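Local coordinates for 3-oxoacyl-[acyl-carrier-protein] synthase 2 (Rickettsia rickettsii, PDB 4JGA) that probably catalyses the condensation of an acyl group with malonyl-[acyl-carrier-protein], the chain-elongating step of bacterial type II fatty acid synthesis, at residues A[15-19]-A[196-201]; A[119-125]-A[173-179]. All coordinates share one frame; numbering follows the deposited sequence.

Both contacts belong to the N-terminal beta-ketoacyl synthase half of the chain and reach the same mixed sheet, with centres about 15 Å apart. Contact 2 is nested along the chain inside the long loop that contact 1 closes: strand 18-26 comes first, then 119-125, then 173-179, and helix 187-200 follows strand 178-179 directly. That helix connects them physically, for Met198 CE packs against Ile125 CD1 at 3.9 Å while its sulfur meets the ring of Pro177. Contact 1 sets the end of helix 187-200 beside the start of strand 18-26, and contact 2 adds the edge strand; both also touch the second subunit, so they lie along the dimer interface.

Contact 1 (A[15-19]-A[196-201]); sequences NKRVV and MRMIKH
Val18 packs its isopropyl group against the last turn of helix 187-200. With chi1 at -178°, CG1 lies anti to the backbone N and CG2 anti to the carbonyl carbon. CG2 reaches Ile199 CG2 at 3.7 Å and also rests by the carbonyl oxygen of Met196, while CG1 lies between Met196 CG and Ile199 CD1. Val18 CB meets Met196 CG at 3.8 Å; beyond that carbon the methionine bends twice and leads away from Val18, and its side chain also touches Val280 and Tyr283.

Toward Asn15, at the start of segment 15-19, the contact becomes polar. Lys16 N donates to Lys200 O over 2.8 Å, almost straight at 176° and in the carbonyl plane on a lone pair, so one carbonyl of the final helical turn is satisfied by the incoming chain. In return, Lys200 CA makes a CA-H...O contact with Lys16 O. The Lys200 side chain is fully extended and runs alongside Asn15, both pointing the same way, with Asn15 ND2 3.3 Å from Lys200 CE. Lys200 NZ is hydrogen-bonded to Tyr203 OH of the second subunit. Asn15 OD1 makes only a near approach to His201 ND1, at 3.6 Å, the amide turned 77° from the imidazole; His201 NE2 is hydrogen-bonded to the same Tyr203 OH of the second subunit, and the ring stacks on His201 of that subunit.

A helix C-terminus set against the start of a core strand, with Leu263 of the adjoining strand completing the apolar patch, is a layer contact of the thiolase fold, here beside the dimer interface.

Contact 2 (A[119-125]-A[173-179]); sequences RDRTGLI and GFSGPNQ
Ser175 is tied to the end of helix 116-120 through its amide, which donates to Arg119 O at 3.0 Å. Its hydroxyl also donates to Asp120 OD1, although the modelled length of 2.5 Å is doubtfully short. The serine OG sits between the backbone N and the carbonyl carbon, chi1 45°, which turns it toward the carboxylate; the other oxygen of Asp120 forms a salt bridge with Arg300 of the second subunit. Arg119 O also takes the amide of Thr122, the two donors coming from opposite faces of the carbonyl plane.

Further along, Gly176 N donates to Thr122 O at 2.8 Å, with the donor lying above the carbonyl plane. Leu124 then links the strands through both its backbone groups: its N-H meets Pro177 O nearly along the C=O axis, and its oxygen receives Gln179 N at 3.0 Å. Leu124 pairs with Asn178 and Ile125 with Gln179 in parallel register.

Thr122 CG2, anti to the backbone N, is laid over one face of the Phe174 ring in a CH-pi contact, 3.4 Å from the centroid and 18° off the normal. Leu124 CD1 approaches both Phe174 CB and Asn178 OD1, and its side chain runs beside that of Asn178. Two glycines let the backbones close in: where a CB would sit, Gly123 is met by Pro177 O and Gly176 by Thr122 O. The Gln179 amide extends to Ser285 and Asp194 of the second subunit.

A short parallel edge strand laid against strand 122-127 is characteristic of the thiolase fold, whose edge strand 178-179 lies here at the dimer interface.

Contact 1 (A[15-19]-A[196-201])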
ATOM      1  N   ASN A  15      19.154  -1.921 -17.846  1.00 24.06           N
ATOM      2  CA  ASN A  15      18.880  -1.944 -16.380  1.00 22.84           C
ATOM      3  C   ASN A  15      19.786  -0.940 -15.779  1.00 20.89           C
ATOM      4  O   ASN A  15      20.981  -1.028 -15.962  1.00 20.84           O
ATOM      5  CB  ASN A  15      19.210  -3.283 -15.723  1.00 24.26           C
ATOM      6  CG  ASN A  15      18.071  -4.258 -15.797  1.00 25.90           C
ATOM      7  OD1 ASN A  15      16.982  -3.958 -16.307  1.00 27.37           O
ATOM      8  ND2 ASN A  15      18.325  -5.462 -15.303  1.00 27.08           N
ATOM      9  N   LYS A  16      19.221  -0.008 -15.044  1.00 18.84           N
ATOM     10  CA  LYS A  16      19.995   1.060 -14.435  1.00 17.73           C
ATOM     11  C   LYS A  16      20.444   0.586 -13.084  1.00 16.49           C
ATOM     12  O   LYS A  16      19.728  -0.186 -12.421  1.00 15.77           O
ATOM     13  CB  LYS A  16      19.113   2.292 -14.278  1.00 17.36           C
ATOM     14  CG  LYS A  16      18.570   2.824 -15.598  1.00 18.19           C
ATOM     15  CD  LYS A  16      19.708   3.338 -16.461  1.00 19.22           C
ATOM     16  CE  LYS A  16      19.176   3.987 -17.721  1.00 20.12           C
ATOM     17  NZ  LYS A  16      20.330   4.386 -18.550  1.00 21.09           N
ATOM     18  N   ARG A  17      21.618   1.048 -12.679  1.00 15.92           N
ATOM     19  CA  ARG A  17      22.113   0.805 -11.339  1.00 15.11           C
ATOM     20  C   ARG A  17      21.505   1.827 -10.388  1.00 13.85           C
ATOM     21  O   ARG A  17      21.254   2.972 -10.781  1.00 13.66           O
ATOM     22  CB  ARG A  17      23.640   0.882 -11.324  1.00 15.87           C
ATOM     23  CG  ARG A  17      24.243  -0.261 -12.106  1.00 17.08           C
ATOM     24  CD  ARG A  17      25.735  -0.132 -12.243  1.00 18.15           C
ATOM     25  NE  ARG A  17      26.396  -0.215 -10.941  1.00 18.22           N
ATOM     26  CZ  ARG A  17      27.676   0.109 -10.754  1.00 19.07           C
ATOM     27  NH1 ARG A  17      28.420   0.520 -11.761  1.00 20.14           N
ATOM     28  NH2 ARG A  17      28.214   0.041  -9.560  1.00 18.98           N
ATOM     29  N   VAL A  18      21.259   1.412  -9.142  1.00 12.85           N
ATOM     30  CA  VAL A  18      20.547   2.230  -8.170  1.00 11.93           C
ATOM     31  C   VAL A  18      21.344   2.387  -6.874  1.00 11.69           C
ATOM     32  O   VAL A  18      21.721   1.400  -6.224  1.00 11.67           O
ATOM     33  CB  VAL A  18      19.180   1.619  -7.831  1.00 11.44           C
ATOM     34  CG1 VAL A  18      18.411   2.496  -6.857  1.00 10.75           C
ATOM     35  CG2 VAL A  18      18.394   1.371  -9.104  1.00 11.81           C
ATOM     36  N   VAL A  19      21.588   3.638  -6.506  1.00 11.51           N
ATOM     37  CA  VAL A  19      22.400   3.954  -5.346  1.00 11.43           C
ATOM     38  C   VAL A  19      21.577   4.719  -4.324  1.00 10.93           C
ATOM     39  O   VAL A  19      20.490   5.251  -4.636  1.00 10.63           O
ATOM     40  CB  VAL A  19      23.690   4.731  -5.736  1.00 12.03           C
ATOM     41  CG1 VAL A  19      24.602   3.860  -6.592  1.00 12.68           C
ATOM     42  CG2 VAL A  19      23.388   6.023  -6.457  1.00 12.18           C
ATOM     43  N   MET A 196      13.547   0.840  -5.884  1.00  9.34           N
ATOM     44  CA  MET A 196      14.737   0.470  -6.635  1.00 10.07           C
ATOM     45  C   MET A 196      14.365  -0.055  -8.021  1.00 10.04           C
ATOM     46  O   MET A 196      14.974   0.301  -9.005  1.00  9.85           O
ATOM     47  CB  MET A 196      15.553  -0.550  -5.864  1.00 10.87           C
ATOM     48  CG  MET A 196      16.768  -1.068  -6.588  1.00 11.80           C
ATOM     49  SD  MET A 196      16.337  -2.511  -7.568  1.00 13.36           S
ATOM     50  CE  MET A 196      16.191  -3.750  -6.312  1.00 13.39           C
ATOM     51  N   ARG A 197      13.347  -0.904  -8.072  1.00 10.18           N
ATOM     52  CA  ARG A 197      12.897  -1.499  -9.323  1.00 10.38           C
ATOM     53  C   ARG A 197      12.395  -0.397 -10.262  1.00 10.41           C
ATOM     54  O   ARG A 197      12.632  -0.448 -11.460  1.00 10.29           O
ATOM     55  CB  ARG A 197      11.802  -2.521  -9.065  1.00 10.31           C
ATOM     56  CG  ARG A 197      12.281  -3.805  -8.378  1.00 10.79           C
ATOM     57  CD  ARG A 197      12.909  -4.771  -9.338  1.00 11.39           C
ATOM     58  NE  ARG A 197      13.601  -5.914  -8.742  1.00 11.95           N
ATOM     59  CZ  ARG A 197      13.022  -7.015  -8.251  1.00 12.15           C
ATOM     60  NH1 ARG A 197      11.692  -7.190  -8.235  1.00 11.87           N
ATOM     61  NH2 ARG A 197      13.799  -7.967  -7.746  1.00 12.85           N
ATOM     62  N   MET A 198      11.716   0.587  -9.703  1.00 10.42           N
ATOM     63  CA  MET A 198      11.240   1.710 -10.494  1.00 11.41           C
ATOM     64  C   MET A 198      12.394   2.438 -11.236  1.00 10.61           C
ATOM     65  O   MET A 198      12.268   2.768 -12.423  1.00 10.38           O
ATOM     66  CB  MET A 198      10.491   2.661  -9.596  1.00 12.92           C
ATOM     67  CG  MET A 198       9.834   3.818 -10.302  1.00 15.03           C
ATOM     68  SD  MET A 198       8.115   3.457 -10.691  1.00 17.76           S
ATOM     69  CE  MET A 198       7.513   3.452  -8.984  1.00 15.00           C
ATOM     70  N   ILE A 199      13.503   2.660 -10.529  1.00  9.76           N
ATOM     71  CA  ILE A 199      14.677   3.300 -11.079  1.00  9.60           C
ATOM     72  C   ILE A 199      15.396   2.346 -12.017  1.00  9.74           C
ATOM     73  O   ILE A 199      15.759   2.740 -13.121  1.00  9.62           O
ATOM     74  CB  ILE A 199      15.613   3.786  -9.969  1.00  9.66           C
ATOM     75  CG1 ILE A 199      14.901   4.876  -9.155  1.00  9.44           C
ATOM     76  CG2 ILE A 199      16.892   4.364 -10.567  1.00 10.03           C
ATOM     77  CD1 ILE A 199      15.635   5.345  -7.919  1.00  9.63           C
ATOM     78  N   LYS A 200      15.544   1.096 -11.600  1.00  9.76           N
ATOM     79  CA  LYS A 200      16.226   0.058 -12.392  1.00 10.50           C
ATOM     80  C   LYS A 200      15.667  -0.019 -13.786  1.00 10.66           C
ATOM     81  O   LYS A 200      16.422  -0.131 -14.756  1.00 11.01           O
ATOM     82  CB  LYS A 200      16.078  -1.306 -11.733  1.00 10.71           C
ATOM     83  CG  LYS A 200      16.745  -2.466 -12.433  1.00 11.63           C
ATOM     84  CD  LYS A 200      16.528  -3.747 -11.624  1.00 12.04           C
ATOM     85  CE  LYS A 200      17.118  -4.971 -12.305  1.00 12.98           C
ATOM     86  NZ  LYS A 200      16.645  -6.189 -11.585  1.00 13.34           N
ATOM     87  N   HIS A 201      14.351   0.070 -13.900  1.00 10.40           N
ATOM     88  CA  HIS A 201      13.692  -0.107 -15.196  1.00 10.78           C
ATOM     89  C   HIS A 201      13.359   1.199 -15.875  1.00 10.90           C
ATOM     90  O   HIS A 201      12.668   1.206 -16.861  1.00 11.18           O
ATOM     91  CB  HIS A 201      12.469  -1.038 -15.030  1.00 10.95           C
ATOM     92  CG  HIS A 201      12.841  -2.403 -14.549  1.00 11.16           C
ATOM     93  ND1 HIS A 201      13.658  -3.236 -15.279  1.00 11.97           N
ATOM     94  CD2 HIS A 201      12.596  -3.048 -13.383  1.00 11.05           C
ATOM     95  CE1 HIS A 201      13.868  -4.354 -14.611  1.00 11.99           C
ATOM     96  NE2 HIS A 201      13.251  -4.255 -13.450  1.00 11.54           N
TER

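Contact 2 (A[119-125]-A[173-179])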
ATOM      1  N   ARG A 119      11.721  17.328 -11.412  1.00 21.98           N
ATOM      2  CA  ARG A 119      10.616  17.079 -10.455  1.00 21.13           C
ATOM      3  C   ARG A 119       9.730  15.927 -10.945  1.00 20.80           C
ATOM      4  O   ARG A 119       9.381  15.046 -10.187  1.00 19.22           O
ATOM      5  CB  ARG A 119       9.790  18.334 -10.237  1.00 22.44           C
ATOM      6  CG  ARG A 119      10.517  19.360  -9.398  1.00 22.71           C
ATOM      7  CD  ARG A 119       9.723  20.642  -9.167  1.00 24.27           C
ATOM      8  NE  ARG A 119      10.402  21.408  -8.130  1.00 24.21           N
ATOM      9  CZ  ARG A 119       9.839  22.365  -7.429  1.00 25.04           C
ATOM     10  NH1 ARG A 119       8.592  22.714  -7.679  1.00 26.02           N
ATOM     11  NH2 ARG A 119      10.529  22.982  -6.486  1.00 25.06           N
ATOM     12  N   ASP A 120       9.480  15.911 -12.248  1.00  9.18           N
ATOM     13  CA  ASP A 120       8.685  14.866 -12.902  1.00  9.26           C
ATOM     14  C   ASP A 120       9.356  13.500 -12.892  1.00  9.19           C
ATOM     15  O   ASP A 120       8.664  12.482 -12.950  1.00  9.08           O
ATOM     16  CB  ASP A 120       8.349  15.259 -14.347  1.00  9.79           C
ATOM     17  CG  ASP A 120       7.303  16.378 -14.423  1.00 10.26           C
ATOM     18  OD1 ASP A 120       6.619  16.658 -13.396  1.00  9.97           O
ATOM     19  OD2 ASP A 120       7.156  16.939 -15.540  1.00 10.89           O
ATOM     20  N   ARG A 121      10.680  13.468 -12.755  1.00  9.44           N
ATOM     21  CA  ARG A 121      11.439  12.210 -12.679  1.00  9.38           C
ATOM     22  C   ARG A 121      11.740  11.777 -11.229  1.00  9.05           C
ATOM     23  O   ARG A 121      12.515  10.855 -10.970  1.00  8.96           O
ATOM     24  CB  ARG A 121      12.728  12.364 -13.508  1.00  9.86           C
ATOM     25  CG  ARG A 121      12.484  12.473 -15.015  1.00 10.28           C
ATOM     26  CD  ARG A 121      12.077  11.133 -15.624  1.00 10.27           C
ATOM     27  NE  ARG A 121      13.161  10.141 -15.543  1.00 10.34           N
ATOM     28  CZ  ARG A 121      13.038   8.856 -15.879  1.00 10.31           C
ATOM     29  NH1 ARG A 121      11.887   8.399 -16.323  1.00 10.34           N
ATOM     30  NH2 ARG A 121      14.080   8.023 -15.792  1.00 10.44           N
ATOM     31  N   THR A 122      11.123  12.468 -10.283  1.00  8.98           N
ATOM     32  CA  THR A 122      11.269  12.160  -8.880  1.00  8.74           C
ATOM     33  C   THR A 122       9.958  11.624  -8.352  1.00  8.29           C
ATOM     34  O   THR A 122       8.943  12.295  -8.415  1.00  7.99           O
ATOM     35  CB  THR A 122      11.680  13.409  -8.075  1.00  9.19           C
ATOM     36  OG1 THR A 122      12.937  13.902  -8.569  1.00  9.74           O
ATOM     37  CG2 THR A 122      11.863  13.023  -6.641  1.00  9.22           C
ATOM     38  N   GLY A 123       9.983  10.379  -7.882  1.00  8.11           N
ATOM     39  CA  GLY A 123       8.818   9.721  -7.366  1.00  7.91           C
ATOM     40  C   GLY A 123       8.993   9.369  -5.895  1.00  7.80           C
ATOM     41  O   GLY A 123      10.033   9.600  -5.302  1.00  7.89           O
ATOM     42  N   LEU A 124       7.942   8.775  -5.334  1.00  7.74           N
ATOM     43  CA  LEU A 124       7.909   8.362  -3.937  1.00  7.69           C
ATOM     44  C   LEU A 124       7.184   6.995  -3.778  1.00  7.40           C
ATOM     45  O   LEU A 124       6.160   6.737  -4.429  1.00  7.18           O
ATOM     46  CB  LEU A 124       7.171   9.398  -3.080  1.00  8.03           C
ATOM     47  CG  LEU A 124       7.519  10.883  -3.262  1.00  8.49           C
ATOM     48  CD1 LEU A 124       6.684  11.493  -4.363  1.00  8.60           C
ATOM     49  CD2 LEU A 124       7.293  11.655  -1.968  1.00  8.69           C
ATOM     50  N   ILE A 125       7.720   6.174  -2.872  1.00  7.24           N
ATOM     51  CA  ILE A 125       7.044   4.989  -2.365  1.00  7.10           C
ATOM     52  C   ILE A 125       7.265   4.969  -0.859  1.00  7.16           C
ATOM     53  O   ILE A 125       8.299   4.489  -0.348  1.00  7.27           O
ATOM     54  CB  ILE A 125       7.528   3.674  -2.996  1.00  7.05           C
ATOM     55  CG1 ILE A 125       7.375   3.719  -4.524  1.00  7.06           C
ATOM     56  CG2 ILE A 125       6.698   2.510  -2.462  1.00  6.93           C
ATOM     57  CD1 ILE A 125       7.716   2.400  -5.207  1.00  7.15           C
ATOM     58  N   GLY A 173       7.656  19.466  -4.396  1.00 11.40           N
ATOM     59  CA  GLY A 173       7.260  19.447  -5.796  1.00 11.40           C
ATOM     60  C   GLY A 173       7.544  18.134  -6.562  1.00 10.83           C
ATOM     61  O   GLY A 173       7.597  18.157  -7.782  1.00 11.65           O
ATOM     62  N   PHE A 174       7.725  17.002  -5.889  1.00  9.96           N
ATOM     63  CA  PHE A 174       8.069  15.775  -6.597  1.00  9.40           C
ATOM     64  C   PHE A 174       6.823  15.225  -7.285  1.00  8.90           C
ATOM     65  O   PHE A 174       5.828  14.893  -6.634  1.00  8.55           O
ATOM     66  CB  PHE A 174       8.652  14.749  -5.653  1.00  9.13           C
ATOM     67  CG  PHE A 174       9.930  15.164  -4.986  1.00  9.47           C
ATOM     68  CD1 PHE A 174      10.826  16.053  -5.568  1.00 10.02           C
ATOM     69  CD2 PHE A 174      10.280  14.578  -3.783  1.00  9.58           C
ATOM     70  CE1 PHE A 174      12.039  16.384  -4.956  1.00 10.34           C
ATOM     71  CE2 PHE A 174      11.465  14.920  -3.141  1.00  9.93           C
ATOM     72  CZ  PHE A 174      12.354  15.825  -3.731  1.00 10.31           C
ATOM     73  N   SER A 175       6.857  15.183  -8.612  1.00  8.72           N
ATOM     74  CA  SER A 175       5.650  14.957  -9.410  1.00  8.60           C
ATOM     75  C   SER A 175       5.684  13.680 -10.226  1.00  8.36           C
ATOM     76  O   SER A 175       4.823  13.444 -11.092  1.00  8.29           O
ATOM     77  CB  SER A 175       5.430  16.177 -10.301  1.00  9.07           C
ATOM     78  OG  SER A 175       6.655  16.557 -10.903  1.00  9.09           O
ATOM     79  N   GLY A 176       6.689  12.851  -9.963  1.00  8.21           N
ATOM     80  CA  GLY A 176       6.736  11.490 -10.497  1.00  8.07           C
ATOM     81  C   GLY A 176       5.731  10.560  -9.808  1.00  7.92           C
ATOM     82  O   GLY A 176       4.792  11.030  -9.158  1.00  7.83           O
ATOM     83  N   PRO A 177       5.900   9.227  -9.980  1.00  8.00           N
ATOM     84  CA  PRO A 177       5.004   8.283  -9.342  1.00  8.06           C
ATOM     85  C   PRO A 177       4.817   8.571  -7.851  1.00  8.14           C
ATOM     86  O   PRO A 177       5.792   8.782  -7.145  1.00  7.79           O
ATOM     87  CB  PRO A 177       5.685   6.927  -9.546  1.00  7.97           C
ATOM     88  CG  PRO A 177       6.586   7.113 -10.696  1.00  8.26           C
ATOM     89  CD  PRO A 177       6.999   8.564 -10.701  1.00  8.19           C
ATOM     90  N   ASN A 178       3.559   8.600  -7.426  1.00  8.68           N
ATOM     91  CA  ASN A 178       3.188   8.963  -6.063  1.00  9.37           C
ATOM     92  C   ASN A 178       2.462   7.774  -5.461  1.00  8.87           C
ATOM     93  O   ASN A 178       1.245   7.628  -5.642  1.00  8.75           O
ATOM     94  CB  ASN A 178       2.264  10.177  -6.089  1.00 10.65           C
ATOM     95  CG  ASN A 178       2.324  10.995  -4.821  1.00 12.56           C
ATOM     96  OD1 ASN A 178       3.080  11.982  -4.762  1.00 13.72           O
ATOM     97  ND2 ASN A 178       1.559  10.572  -3.756  1.00 13.03           N
ATOM     98  N   GLN A 179       3.238   6.882  -4.841  1.00  8.54           N
ATOM     99  CA  GLN A 179       2.771   5.539  -4.524  1.00  8.54           C
ATOM    100  C   GLN A 179       3.213   5.126  -3.126  1.00  8.01           C
ATOM    101  O   GLN A 179       3.862   5.902  -2.404  1.00  7.94           O
ATOM    102  CB  GLN A 179       3.217   4.535  -5.615  1.00  9.07           C
ATOM    103  CG  GLN A 179       2.665   4.868  -7.018  1.00  9.66           C
ATOM    104  CD  GLN A 179       3.086   3.899  -8.135  1.00 10.20           C
ATOM    105  OE1 GLN A 179       3.286   4.302  -9.276  1.00 11.01           O
ATOM    106  NE2 GLN A 179       3.190   2.636  -7.820  1.00 10.53           N
TER